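Local coordinates for serine acetyltransferase (Bacteroides vulgatus ATCC 8482, PDB 3F1X) that catalyses transfer of the acetyl group of acetyl-CoA to L-serine, giving the O-acetylserine from which cysteine is made, at the interface of chains A and B. Residues are numbered along the deposited sequence; one frame, centred on the assembly and turned at random. Chains: chain A/B, Serine acetyltransferase.

Contact 1: the interface of chains A and B. Residues chain A 114, 117-118, 121; chain B 5-6, 9-10.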
# COMPACT_ATOMS: atom_id res chain seq x y z
N LEU A 114 7.44 29.52 7.90
CA LEU A 114 7.77 30.15 9.17
C LEU A 114 6.68 29.83 10.21
O LEU A 114 6.98 29.56 11.38
CB LEU A 114 7.93 31.66 9.00
CG LEU A 114 8.45 32.45 10.21
CD1 LEU A 114 9.71 31.80 10.76
CD2 LEU A 114 8.72 33.89 9.80
N ALA A 117 7.25 26.41 11.39
CA ALA A 117 8.37 26.35 12.32
C ALA A 117 7.93 26.92 13.68
O ALA A 117 8.31 26.40 14.73
CB ALA A 117 9.56 27.13 11.76
N ARG A 118 7.14 27.99 13.65
CA ARG A 118 6.64 28.61 14.88
C ARG A 118 5.82 27.58 15.66
O ARG A 118 5.93 27.47 16.88
CB ARG A 118 5.75 29.82 14.56
CG ARG A 118 6.45 30.98 13.84
CD ARG A 118 7.42 31.73 14.74
NE ARG A 118 8.08 32.84 14.04
CZ ARG A 118 9.03 33.61 14.58
NH1 ARG A 118 9.43 33.38 15.83
NH2 ARG A 118 9.57 34.59 13.87
N SER A 121 8.01 25.06 17.40
CA SER A 121 8.68 25.62 18.57
C SER A 121 7.77 25.58 19.78
O SER A 121 8.20 25.83 20.90
CB SER A 121 9.11 27.07 18.32
OG SER A 121 7.99 27.94 18.39
N ASN B 5 15.41 31.41 7.76
CA ASN B 5 14.89 32.05 8.95
C ASN B 5 14.26 31.05 9.91
O ASN B 5 14.18 31.30 11.11
CB ASN B 5 13.89 33.15 8.57
CG ASN B 5 12.66 32.60 7.87
OD1 ASN B 5 12.69 31.50 7.30
ND2 ASN B 5 11.58 33.36 7.89
N TYR B 6 13.83 29.90 9.39
CA TYR B 6 13.21 28.87 10.22
C TYR B 6 14.20 27.81 10.73
O TYR B 6 13.88 27.04 11.62
CB TYR B 6 12.07 28.20 9.45
CG TYR B 6 12.46 27.63 8.11
CD1 TYR B 6 13.22 26.47 8.01
CD2 TYR B 6 12.08 28.26 6.93
CE1 TYR B 6 13.60 25.95 6.77
CE2 TYR B 6 12.45 27.76 5.68
CZ TYR B 6 13.20 26.61 5.61
OH TYR B 6 13.56 26.12 4.37
N ILE B 9 15.06 27.87 14.44
CA ILE B 9 13.84 27.66 15.21
C ILE B 9 13.64 26.15 15.34
O ILE B 9 13.34 25.65 16.42
CB ILE B 9 12.62 28.28 14.51
CG1 ILE B 9 12.76 29.80 14.50
CG2 ILE B 9 11.33 27.89 15.25
CD1 ILE B 9 11.76 30.49 13.60
N LEU B 10 13.84 25.44 14.24
CA LEU B 10 13.69 23.99 14.22
C LEU B 10 14.74 23.28 15.08
O LEU B 10 14.41 22.36 15.84
CB LEU B 10 13.78 23.46 12.79
CG LEU B 10 12.67 23.91 11.84
CD1 LEU B 10 12.89 23.30 10.46
CD2 LEU B 10 11.31 23.48 12.40
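B:Ile9 meets A:Leu114 at about a right angle, methyl against methyl, with CD1 of the isoleucine 3.7 Å from CD1 of the leucine. On its other branch, the CG2 methyl of B:Ile9 reaches in over the helix backbone to within 3.4 Å of the carbonyl O of A:Ala117. This spread follows from chi1 of -67°, which sets CG2 anti to the backbone N and leaves CG1 pointing toward A:Leu114. The guanidinium of A:Arg118 turns a flat face to the same isoleucine, with CD1 standing above its centre. At the other end of the patch the amide of B:Asn5 crosses A:Leu114, its ND2 lying 3.5 Å from CD2 of the leucine. The CB of A:Ala117 faces the backbone-proximal part of B:Tyr6, 3.6 Å from its CB, and touches B:Leu10 CD2 at 4.1 Å. A:Ser121 closes the row: its CB borders CG2 of B:Ile9 at 3.9 Å, while its OG turns back to hydrogen-bond O of A:Arg118 at 2.6 Å, within its own chain. Together these contacts lay the start of helix 7-17 of chain B, with the residues just before it, on the latter half of helix 109-120 of chain A, probably helping to hold the two subunits together.

Contact 2: the interface of chains A and B. Residues chain A 52, 72-73, 76, 120; chain B 10, 13-14, 17.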
# COMPACT_ATOMS: atom_id res chain seq x y z
N ILE A 52 6.26 13.03 18.55
CA ILE A 52 7.25 13.98 19.01
C ILE A 52 6.92 14.41 20.44
O ILE A 52 7.81 14.60 21.27
CB ILE A 52 7.29 15.22 18.11
CG1 ILE A 52 7.79 14.84 16.72
CG2 ILE A 52 8.19 16.28 18.72
CD1 ILE A 52 7.55 15.90 15.66
N ILE A 72 13.25 11.98 17.06
CA ILE A 72 12.67 13.30 17.23
C ILE A 72 13.16 14.21 16.09
O ILE A 72 12.40 15.01 15.53
CB ILE A 72 13.07 13.92 18.59
CG1 ILE A 72 12.35 13.19 19.72
CG2 ILE A 72 12.75 15.42 18.60
CD1 ILE A 72 12.80 13.61 21.11
N GLY A 73 14.44 14.06 15.74
CA GLY A 73 15.03 14.86 14.68
C GLY A 73 14.40 14.59 13.33
O GLY A 73 14.05 15.53 12.60
N VAL A 76 10.59 15.68 13.41
CA VAL A 76 10.39 17.12 13.34
C VAL A 76 10.53 17.60 11.89
O VAL A 76 9.77 18.46 11.44
CB VAL A 76 11.39 17.88 14.24
CG1 VAL A 76 11.45 19.34 13.83
CG2 VAL A 76 10.97 17.77 15.71
N ILE A 120 6.09 24.30 15.54
CA ILE A 120 7.01 23.30 16.07
C ILE A 120 7.72 23.77 17.33
O ILE A 120 7.99 22.96 18.22
CB ILE A 120 8.04 22.88 15.00
CG1 ILE A 120 7.35 21.99 13.96
CG2 ILE A 120 9.21 22.15 15.65
CD1 ILE A 120 8.13 21.78 12.70
N LEU B 10 13.84 25.44 14.24
CA LEU B 10 13.69 23.99 14.22
C LEU B 10 14.74 23.28 15.08
O LEU B 10 14.41 22.36 15.84
CB LEU B 10 13.78 23.46 12.79
CG LEU B 10 12.67 23.91 11.84
CD1 LEU B 10 12.89 23.30 10.46
CD2 LEU B 10 11.31 23.48 12.40
N ALA B 13 14.04 23.75 18.70
CA ALA B 13 12.88 22.96 19.11
C ALA B 13 13.31 21.53 19.40
O ALA B 13 12.94 20.95 20.42
CB ALA B 13 11.80 22.98 18.02
N VAL B 14 14.12 20.98 18.51
CA VAL B 14 14.60 19.62 18.68
C VAL B 14 15.41 19.46 19.97
O VAL B 14 15.23 18.48 20.70
CB VAL B 14 15.46 19.18 17.47
CG1 VAL B 14 16.14 17.84 17.77
CG2 VAL B 14 14.59 19.07 16.23
N LEU B 17 13.04 19.36 22.93
CA LEU B 17 12.24 18.15 22.91
C LEU B 17 13.03 16.89 23.25
O LEU B 17 12.46 15.90 23.71
CB LEU B 17 11.59 17.99 21.54
CG LEU B 17 10.49 19.02 21.23
CD1 LEU B 17 10.16 19.02 19.74
CD2 LEU B 17 9.26 18.70 22.05
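Chi1 near -70° in both A:Ile72 and A:Ile120 puts CG2 anti to the backbone N, and each side chain then presents its CG2 and CD1 methyls to chain B. In B:Val14, chi1 of 171° sets CG1 anti to the backbone N and leaves CG2 anti to the carbonyl carbon, facing A:Val76. The two valines cross obliquely, CG2 to CG2 at 3.9 Å, and the methyl of B:Val14 also sits over CB and CG1 of its partner. A:Ile120, from helix 109-120, touches two residues of the chain B helix: its CG2 rests on CB of B:Ala13 at 3.6 Å, and its CD1 on CD2 of B:Leu10, also at 3.6 Å. B:Leu17 packs on two isoleucines of chain A that lie side by side, A:Ile52 at its CD1 and A:Ile72 at its CB and carbonyl. CG2 of A:Ile52 comes to 3.5 Å from that CD1. CD1 of A:Ile72 lies 3.5 Å from the carbonyl O of B:Leu17. The apolar stripe of helix 7-17 of chain B thus packs against helices 39-53, 68-93 and 109-120 of chain A, and this apolar contact probably helps hold the N-terminal helix of chain B on its neighbour.

Contact 3: the interface of chains A and B. Residues chain A 227, 262-263, 281; chain B 228, 230, 263, 265, 282.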
# COMPACT_ATOMS: atom_id res chain seq x y z
N GLN A 227 -19.01 11.47 28.98
CA GLN A 227 -19.60 11.25 27.67
C GLN A 227 -20.91 12.03 27.51
O GLN A 227 -21.66 12.22 28.47
CB GLN A 227 -19.89 9.75 27.47
CG GLN A 227 -20.82 9.15 28.54
CD GLN A 227 -20.07 8.64 29.77
OE1 GLN A 227 -18.93 9.02 30.01
NE2 GLN A 227 -20.72 7.77 30.55
N SER A 262 -22.46 12.48 32.70
CA SER A 262 -23.06 12.00 31.47
C SER A 262 -24.27 12.70 30.87
O SER A 262 -25.30 12.88 31.53
CB SER A 262 -23.37 10.51 31.64
OG SER A 262 -23.76 9.96 30.40
N ASN A 263 -24.12 13.07 29.60
CA ASN A 263 -25.15 13.71 28.79
C ASN A 263 -25.74 15.06 29.20
O ASN A 263 -26.70 15.51 28.58
CB ASN A 263 -26.30 12.71 28.55
CG ASN A 263 -25.92 11.60 27.58
OD1 ASN A 263 -25.22 11.85 26.62
ND2 ASN A 263 -26.39 10.38 27.83
N ASN A 281 -27.82 14.09 32.48
CA ASN A 281 -29.15 14.16 31.87
C ASN A 281 -29.96 15.41 32.16
O ASN A 281 -31.19 15.36 32.13
CB ASN A 281 -29.95 12.93 32.29
CG ASN A 281 -29.27 11.64 31.89
OD1 ASN A 281 -29.23 11.28 30.72
ND2 ASN A 281 -28.71 10.95 32.87
N GLY B 228 -26.33 5.92 23.79
CA GLY B 228 -26.12 6.83 24.90
C GLY B 228 -26.30 6.30 26.32
O GLY B 228 -26.18 7.05 27.28
N THR B 230 -25.44 4.77 29.78
CA THR B 230 -24.25 4.65 30.62
C THR B 230 -24.50 3.78 31.85
O THR B 230 -25.50 3.95 32.54
CB THR B 230 -23.78 6.04 31.15
OG1 THR B 230 -23.21 6.79 30.09
CG2 THR B 230 -22.73 5.86 32.26
N ASN B 263 -29.97 7.26 26.03
CA ASN B 263 -29.28 8.18 26.93
C ASN B 263 -29.45 8.08 28.44
O ASN B 263 -28.97 8.95 29.17
CB ASN B 263 -29.56 9.63 26.49
CG ASN B 263 -28.85 10.00 25.20
OD1 ASN B 263 -27.72 9.59 24.99
ND2 ASN B 263 -29.50 10.78 24.34
N THR B 265 -28.80 7.15 32.27
CA THR B 265 -27.58 6.96 33.04
C THR B 265 -27.89 6.16 34.31
O THR B 265 -28.73 6.56 35.11
CB THR B 265 -26.95 8.31 33.48
OG1 THR B 265 -26.77 9.16 32.33
CG2 THR B 265 -25.60 8.08 34.15
N ILE B 282 -32.92 9.68 31.72
CA ILE B 282 -33.03 9.79 33.16
C ILE B 282 -31.78 9.36 33.92
O ILE B 282 -31.07 8.43 33.52
CB ILE B 282 -34.24 9.01 33.71
CG1 ILE B 282 -34.18 7.55 33.29
CG2 ILE B 282 -35.54 9.64 33.22
CD1 ILE B 282 -35.25 6.70 33.94
O HOH W 1 -25.69 8.27 29.91
O HOH W 2 -25.59 11.02 24.05
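A:Gln227 gives its amide NE2 to the hydroxyl OG1 of B:Thr230 at 2.7 Å, in a nearly straight bond (171° at the hydrogen) lying in the amide plane; a bend at chi2 (-88°) brings the amide round to the threonine. The same hydroxyl hydrogen-bonds OG of A:Ser262 at 3.2 Å. Beside it the two copies of Asn263 cross at about a right angle, their amide planes 67° apart. ND2 of A:Asn263 donates to the backbone O of B:Asn263 at 3.2 Å, a bent bond with the donor tilted from the carbonyl plane. As modelled, A:Asn281 ND2 donates to OG1 of B:Thr265 at 2.7 Å, but this places its OD1 2.8 Å from O of B:Asn263, acceptor against acceptor, making this amide's orientation doubtful. A flipped amide could donate to that carbonyl and accept from OG1 of B:Thr265. Further out, positive phi shapes the turns at A:Asn263, B:Gly228 and A:Asn281, as expected at corners of the family's left-handed beta-helix. Turns of two neighbouring beta-helix domains thus meet through polar groups and water, probably helping to hold the subunits side by side. Water 1 joins A:Ser262 OG to OG1 of B:Thr230 and B:Thr265 and to B:Gly228 O. Water 2 bridges A:Asn263 OD1 and B:Asn263 OD1, 2.7 Å from each.

Contacts 1 and 2 are neighbours: the centres of their C-alpha atoms lie about 10 Å apart, and they share B:Leu10. Helix 7-17 of chain B and helix 109-120 of chain A serve both, so they form one continuous strip along the N-terminal segment. Contact 3 is remote, its C-alpha centre about 45 Å from that of contact 1 and about 41 Å from that of contact 2, and joins the C-terminal beta-helix domains by polar groups and water instead of methyls. The same two chains are therefore tied at both ends, consistent with neighbours within a trimer of the six-chain assembly, though three contacts alone do not show it.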